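PDB 2FOK: FOKI restriction endonuclease from Planomicrobium okeanokoites, which cuts double-stranded DNA as a type IIS restriction endonuclease, using metal ions at a cleavage domain separate from its recognition domain. Local coordinates for residues T7-V11 with S158-A162; R164-L168 with L180-L184. One frame throughout, in Å; residues are numbered along the deposited sequence.

In the fold
Contact 1 (7-11 with 158-162) comes wholly before contact 2 (164-168 with 180-184) along the chain, and their centres lie about 13 Å apart. Both use helix 160-169: its start receives the N-terminal loop, and its later turns pack against residues 180-184. They meet where Trp10 CZ3 lies 4.0 Å from Leu184 CD1. Contact 1 joins residues of the first recognition subdomain to the second across 147 positions, whereas contact 2 is internal to the second. Helix 222-236 packs on both contacts, so the N-terminal loop shares in the apolar interior of the second recognition subdomain.

Contact 1 (T7-V11 with S158-A162)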
ATOM      1  N   THR A   7      13.731  -2.834   5.195  1.00 21.39           N
ATOM      2  CA  THR A   7      12.329  -2.458   5.304  1.00 21.78           C
ATOM      3  C   THR A   7      11.641  -3.524   6.151  1.00 24.18           C
ATOM      4  O   THR A   7      11.725  -4.704   5.823  1.00 22.59           O
ATOM      5  CB  THR A   7      11.673  -2.420   3.904  1.00 23.84           C
ATOM      6  OG1 THR A   7      12.278  -1.378   3.122  1.00 24.91           O
ATOM      7  CG2 THR A   7      10.172  -2.175   4.015  1.00 21.90           C
ATOM      8  N   PHE A   8      10.972  -3.113   7.232  1.00 24.77           N
ATOM      9  CA  PHE A   8      10.285  -4.057   8.128  1.00 21.93           C
ATOM     10  C   PHE A   8       8.926  -3.541   8.579  1.00 23.61           C
ATOM     11  O   PHE A   8       8.543  -2.412   8.283  1.00 26.31           O
ATOM     12  CB  PHE A   8      11.088  -4.302   9.418  1.00 19.40           C
ATOM     13  CG  PHE A   8      12.496  -4.757   9.204  1.00 17.16           C
ATOM     14  CD1 PHE A   8      12.766  -5.965   8.570  1.00 17.38           C
ATOM     15  CD2 PHE A   8      13.558  -3.993   9.684  1.00 12.77           C
ATOM     16  CE1 PHE A   8      14.082  -6.411   8.416  1.00 21.50           C
ATOM     17  CE2 PHE A   8      14.870  -4.420   9.539  1.00 20.00           C
ATOM     18  CZ  PHE A   8      15.139  -5.634   8.904  1.00 20.61           C
ATOM     19  N   GLY A   9       8.222  -4.383   9.333  1.00 24.65           N
ATOM     20  CA  GLY A   9       6.929  -4.014   9.886  1.00 23.19           C
ATOM     21  C   GLY A   9       5.738  -4.316   9.013  1.00 24.57           C
ATOM     22  O   GLY A   9       4.598  -4.090   9.423  1.00 25.20           O
ATOM     23  N   TRP A  10       5.994  -4.847   7.822  1.00 24.68           N
ATOM     24  CA  TRP A  10       4.928  -5.130   6.869  1.00 22.21           C
ATOM     25  C   TRP A  10       5.195  -6.378   6.027  1.00 24.42           C
ATOM     26  O   TRP A  10       6.214  -6.479   5.334  1.00 22.25           O
ATOM     27  CB  TRP A  10       4.752  -3.924   5.952  1.00 15.66           C
ATOM     28  CG  TRP A  10       4.632  -2.613   6.680  1.00 13.97           C
ATOM     29  CD1 TRP A  10       5.643  -1.734   6.973  1.00 15.95           C
ATOM     30  CD2 TRP A  10       3.439  -2.041   7.217  1.00 13.11           C
ATOM     31  NE1 TRP A  10       5.147  -0.655   7.661  1.00 12.19           N
ATOM     32  CE2 TRP A  10       3.797  -0.819   7.828  1.00  8.22           C
ATOM     33  CE3 TRP A  10       2.094  -2.443   7.246  1.00 14.65           C
ATOM     34  CZ2 TRP A  10       2.861   0.008   8.461  1.00 14.90           C
ATOM     35  CZ3 TRP A  10       1.160  -1.617   7.877  1.00 14.13           C
ATOM     36  CH2 TRP A  10       1.551  -0.405   8.476  1.00 13.11           C
ATOM     37  N   VAL A  11       4.265  -7.320   6.084  1.00 26.09           N
ATOM     38  CA  VAL A  11       4.387  -8.562   5.332  1.00 29.12           C
ATOM     39  C   VAL A  11       3.187  -8.682   4.391  1.00 28.55           C
ATOM     40  O   VAL A  11       2.059  -8.401   4.782  1.00 27.96           O
ATOM     41  CB  VAL A  11       4.456  -9.785   6.292  1.00 29.39           C
ATOM     42  CG1 VAL A  11       5.425 -10.817   5.742  1.00 26.21           C
ATOM     43  CG2 VAL A  11       4.911  -9.336   7.688  1.00 24.97           C
ATOM     44  N   SER A 158       1.821  -5.847  20.501  1.00 21.55           N
ATOM     45  CA  SER A 158       2.927  -4.889  20.488  1.00 21.26           C
ATOM     46  C   SER A 158       3.184  -4.459  19.039  1.00 22.38           C
ATOM     47  O   SER A 158       4.136  -3.722  18.758  1.00 25.65           O
ATOM     48  CB  SER A 158       4.187  -5.549  21.028  1.00 20.05           C
ATOM     49  OG  SER A 158       4.708  -6.457  20.064  1.00 20.08           O
ATOM     50  N   TYR A 159       2.330  -4.939  18.137  1.00 23.00           N
ATOM     51  CA  TYR A 159       2.406  -4.666  16.699  1.00 22.65           C
ATOM     52  C   TYR A 159       1.316  -3.635  16.338  1.00 21.06           C
ATOM     53  O   TYR A 159       0.137  -3.969  16.262  1.00 24.00           O
ATOM     54  CB  TYR A 159       2.200  -5.994  15.950  1.00 22.55           C
ATOM     55  CG  TYR A 159       2.370  -5.904  14.452  1.00 24.73           C
ATOM     56  CD1 TYR A 159       3.538  -5.393  13.896  1.00 17.85           C
ATOM     57  CD2 TYR A 159       1.329  -6.256  13.593  1.00 23.94           C
ATOM     58  CE1 TYR A 159       3.661  -5.225  12.537  1.00 20.06           C
ATOM     59  CE2 TYR A 159       1.449  -6.088  12.225  1.00 23.14           C
ATOM     60  CZ  TYR A 159       2.617  -5.568  11.707  1.00 19.01           C
ATOM     61  OH  TYR A 159       2.737  -5.374  10.350  1.00 20.13           O
ATOM     62  N   PRO A 160       1.704  -2.374  16.094  1.00 20.70           N
ATOM     63  CA  PRO A 160       0.722  -1.332  15.766  1.00 22.07           C
ATOM     64  C   PRO A 160      -0.336  -1.643  14.707  1.00 23.76           C
ATOM     65  O   PRO A 160      -1.528  -1.517  14.981  1.00 24.65           O
ATOM     66  CB  PRO A 160       1.580  -0.107  15.420  1.00 21.80           C
ATOM     67  CG  PRO A 160       2.881  -0.351  16.091  1.00 20.27           C
ATOM     68  CD  PRO A 160       3.083  -1.849  16.098  1.00 22.57           C
ATOM     69  N   PRO A 161       0.074  -2.024  13.482  1.00 22.42           N
ATOM     70  CA  PRO A 161      -0.920  -2.332  12.448  1.00 22.06           C
ATOM     71  C   PRO A 161      -2.064  -3.233  12.894  1.00 22.51           C
ATOM     72  O   PRO A 161      -3.208  -3.028  12.485  1.00 22.92           O
ATOM     73  CB  PRO A 161      -0.085  -2.950  11.335  1.00 23.33           C
ATOM     74  CG  PRO A 161       1.220  -2.220  11.453  1.00 24.44           C
ATOM     75  CD  PRO A 161       1.445  -2.134  12.952  1.00 26.50           C
ATOM     76  N   ALA A 162      -1.754  -4.231  13.720  1.00 24.61           N
ATOM     77  CA  ALA A 162      -2.769  -5.149  14.236  1.00 22.72           C
ATOM     78  C   ALA A 162      -3.688  -4.342  15.138  1.00 22.68           C
ATOM     79  O   ALA A 162      -4.904  -4.467  15.078  1.00 20.97           O
ATOM     80  CB  ALA A 162      -2.116  -6.274  15.027  1.00 25.95           C
TER
HETATM   81  O   HOH W   1       1.906  -6.804   7.698  1.00 25.92           O
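Tyr159 reaches across to the backbone of Gly9, and a hydrogen bond joins the two segments here. The phenol OH donates to Gly9 O at 2.4 Å, so short that the exact length is doubtful, and the carbonyl oxygen sits at the edge of the tyrosine ring, in its plane. With chi1 at -175°, Tyr159 swings its ring away from the backbone N, out from the N-cap position of helix 160-169 toward the loop. A water adds a second bridge: it donates to Tyr159 OH at 3.1 Å and accepts from Val11 N at 2.9 Å. The hydroxyl thus both gives and receives a hydrogen bond, and two backbone groups of the loop are tied to one side chain.

The apolar part is the indole of Trp10 against the ring of Pro161, the two side chains crossing at about a right angle. Trp10 CH2 comes to 3.5 Å from Pro161 CG, with CZ3 almost as near, so the far rim of the benzo ring does the touching. Pro161 also packs within its own segment, its CD lying 3.7 Å above the centre of the Tyr159 ring, which holds that ring on one face. Trimming Trp10 to an alanine would probably cost Pro161 the indole packed on it, though Ile230 would remain, and leave Met295 O without the N-H that now binds it.

Gly9 has phi 89°, where a CB would collide with the carbonyl oxygen of Phe8. Around this buried junction, helix 222-236 supplies Trp233 against Val11 and Tyr159 and Ile230 against Pro161, while helix 104-116 packs on Phe8 through Leu111 and on Tyr159 through Ala116.

Contact 2 (R164-L168 with L180-L184); sequences RILTL and LGKNL
The guanidinium of Arg164 has Leu168 CD2 on one face, 4.0 Å above its centre, and the backbone carbonyl of Asn183 at its edge. There Arg164 NE donates to Asn183 O over 3.2 Å, with an N-H...O angle of 168°; the oxygen lies only 6° out of the guanidinium plane and is met almost end-on. The arginine chain leaves extended and then bends at chi2 (52°), which turns NE toward the Asn183 carbonyl. The Asn183 amide stands nearly perpendicular to the guanidinium, and the bond uses its main chain rather than this amide.

Beside the polar pair, Ile165, Leu168, Leu180 and Leu184 make the apolar contacts. Leu168 and Leu180 lie alongside each other, pointing opposite ways, CB of Leu168 resting 3.6 Å from CD2 of Leu180. The same Leu168 CD2 that lies over the guanidinium meets Asn183 CB at 4.0 Å. Ile165 extends CD1 to within 3.9 Å of Leu184 CD2, and helix 222-236 continues this packing, with Ile230 against Ile165 and Ala227 against Leu184.

The type I turn from Gly181 to Leu184 presents the Asn183 carbonyl to helix 160-169. The chemistry is therefore of two kinds: hydrophobic packing joins the segments, and one straight, charge-assisted bond probably fixes where the turn sits along the helix.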
ATOM      1  N   ARG A 164      -4.230  -1.264  14.893  1.00 25.15           N
ATOM      2  CA  ARG A 164      -4.976  -0.393  13.988  1.00 25.42           C
ATOM      3  C   ARG A 164      -6.119  -1.151  13.331  1.00 23.21           C
ATOM      4  O   ARG A 164      -7.206  -0.610  13.172  1.00 26.45           O
ATOM      5  CB  ARG A 164      -4.073   0.171  12.888  1.00 27.91           C
ATOM      6  CG  ARG A 164      -4.827   1.030  11.888  1.00 25.24           C
ATOM      7  CD  ARG A 164      -5.651   2.109  12.608  1.00 23.12           C
ATOM      8  NE  ARG A 164      -6.076   3.179  11.707  1.00 20.54           N
ATOM      9  CZ  ARG A 164      -6.733   4.273  12.092  1.00 20.72           C
ATOM     10  NH1 ARG A 164      -7.048   4.452  13.365  1.00 12.12           N
ATOM     11  NH2 ARG A 164      -7.093   5.184  11.197  1.00 14.87           N
ATOM     12  N   ILE A 165      -5.879  -2.394  12.930  1.00 23.31           N
ATOM     13  CA  ILE A 165      -6.952  -3.163  12.318  1.00 23.70           C
ATOM     14  C   ILE A 165      -8.072  -3.348  13.354  1.00 24.50           C
ATOM     15  O   ILE A 165      -9.254  -3.278  13.013  1.00 24.74           O
ATOM     16  CB  ILE A 165      -6.458  -4.554  11.813  1.00 21.42           C
ATOM     17  CG1 ILE A 165      -5.479  -4.377  10.645  1.00 23.41           C
ATOM     18  CG2 ILE A 165      -7.642  -5.396  11.341  1.00 20.31           C
ATOM     19  CD1 ILE A 165      -6.137  -4.053   9.300  1.00 20.64           C
ATOM     20  N   LEU A 166      -7.693  -3.567  14.617  1.00 23.11           N
ATOM     21  CA  LEU A 166      -8.660  -3.764  15.704  1.00 23.16           C
ATOM     22  C   LEU A 166      -9.469  -2.510  16.010  1.00 22.03           C
ATOM     23  O   LEU A 166     -10.636  -2.588  16.384  1.00 23.05           O
ATOM     24  CB  LEU A 166      -7.945  -4.207  16.978  1.00 22.24           C
ATOM     25  CG  LEU A 166      -7.352  -5.616  17.024  1.00 28.48           C
ATOM     26  CD1 LEU A 166      -6.997  -5.925  18.474  1.00 31.24           C
ATOM     27  CD2 LEU A 166      -8.333  -6.652  16.467  1.00 24.47           C
ATOM     28  N   THR A 167      -8.835  -1.352  15.866  1.00 22.50           N
ATOM     29  CA  THR A 167      -9.505  -0.084  16.115  1.00 22.06           C
ATOM     30  C   THR A 167     -10.557   0.180  15.050  1.00 21.34           C
ATOM     31  O   THR A 167     -11.611   0.740  15.337  1.00 20.96           O
ATOM     32  CB  THR A 167      -8.495   1.088  16.125  1.00 22.61           C
ATOM     33  OG1 THR A 167      -7.503   0.857  17.136  1.00 20.69           O
ATOM     34  CG2 THR A 167      -9.204   2.405  16.417  1.00 17.11           C
ATOM     35  N   LEU A 168     -10.268  -0.238  13.820  1.00 23.84           N
ATOM     36  CA  LEU A 168     -11.182  -0.039  12.696  1.00 22.25           C
ATOM     37  C   LEU A 168     -12.406  -0.953  12.720  1.00 22.50           C
ATOM     38  O   LEU A 168     -13.356  -0.734  11.980  1.00 21.66           O
ATOM     39  CB  LEU A 168     -10.436  -0.238  11.373  1.00 22.88           C
ATOM     40  CG  LEU A 168      -9.323   0.768  11.078  1.00 16.83           C
ATOM     41  CD1 LEU A 168      -8.521   0.334   9.869  1.00 15.69           C
ATOM     42  CD2 LEU A 168      -9.946   2.115  10.834  1.00 13.17           C
ATOM     43  N   LEU A 180     -10.522  -1.489   4.949  1.00 19.84           N
ATOM     44  CA  LEU A 180      -9.552  -1.458   6.027  1.00 17.51           C
ATOM     45  C   LEU A 180      -8.270  -0.867   5.479  1.00 14.91           C
ATOM     46  O   LEU A 180      -7.667   0.007   6.095  1.00 20.31           O
ATOM     47  CB  LEU A 180      -9.309  -2.878   6.544  1.00 16.57           C
ATOM     48  CG  LEU A 180     -10.460  -3.410   7.402  1.00 17.27           C
ATOM     49  CD1 LEU A 180     -10.389  -4.934   7.515  1.00 15.03           C
ATOM     50  CD2 LEU A 180     -10.403  -2.760   8.773  1.00 13.58           C
ATOM     51  N   GLY A 181      -7.879  -1.324   4.294  1.00 15.98           N
ATOM     52  CA  GLY A 181      -6.654  -0.849   3.670  1.00 16.20           C
ATOM     53  C   GLY A 181      -6.536   0.646   3.464  1.00 16.16           C
ATOM     54  O   GLY A 181      -5.447   1.200   3.551  1.00 18.78           O
ATOM     55  N   LYS A 182      -7.656   1.304   3.189  1.00 20.27           N
ATOM     56  CA  LYS A 182      -7.669   2.741   2.962  1.00 22.84           C
ATOM     57  C   LYS A 182      -7.307   3.563   4.204  1.00 24.78           C
ATOM     58  O   LYS A 182      -6.971   4.748   4.108  1.00 25.43           O
ATOM     59  CB  LYS A 182      -9.045   3.158   2.446  1.00 24.63           C
ATOM     60  CG  LYS A 182     -10.196   2.632   3.277  1.00 29.15           C
ATOM     61  CD  LYS A 182     -11.523   3.120   2.733  1.00 26.34           C
ATOM     62  CE  LYS A 182     -12.612   2.961   3.762  1.00 23.13           C
ATOM     63  NZ  LYS A 182     -13.239   4.259   4.080  1.00 29.39           N
ATOM     64  N   ASN A 183      -7.376   2.933   5.370  1.00 26.25           N
ATOM     65  CA  ASN A 183      -7.055   3.608   6.620  1.00 25.07           C
ATOM     66  C   ASN A 183      -5.926   2.873   7.348  1.00 24.23           C
ATOM     67  O   ASN A 183      -5.817   2.923   8.574  1.00 21.67           O
ATOM     68  CB  ASN A 183      -8.308   3.675   7.494  1.00 23.24           C
ATOM     69  CG  ASN A 183      -9.336   4.661   6.963  1.00 21.05           C
ATOM     70  OD1 ASN A 183      -9.023   5.824   6.710  1.00 23.20           O
ATOM     71  ND2 ASN A 183     -10.564   4.201   6.795  1.00 21.79           N
ATOM     72  N   LEU A 184      -5.080   2.212   6.562  1.00 24.08           N
ATOM     73  CA  LEU A 184      -3.963   1.429   7.078  1.00 20.45           C
ATOM     74  C   LEU A 184      -2.619   1.919   6.533  1.00 21.67           C
ATOM     75  O   LEU A 184      -2.443   2.080   5.318  1.00 21.71           O
ATOM     76  CB  LEU A 184      -4.176  -0.041   6.711  1.00 22.72           C
ATOM     77  CG  LEU A 184      -3.107  -1.070   7.084  1.00 24.30           C
ATOM     78  CD1 LEU A 184      -2.758  -0.933   8.553  1.00 24.61           C
ATOM     79  CD2 LEU A 184      -3.633  -2.472   6.789  1.00 22.98           C
TER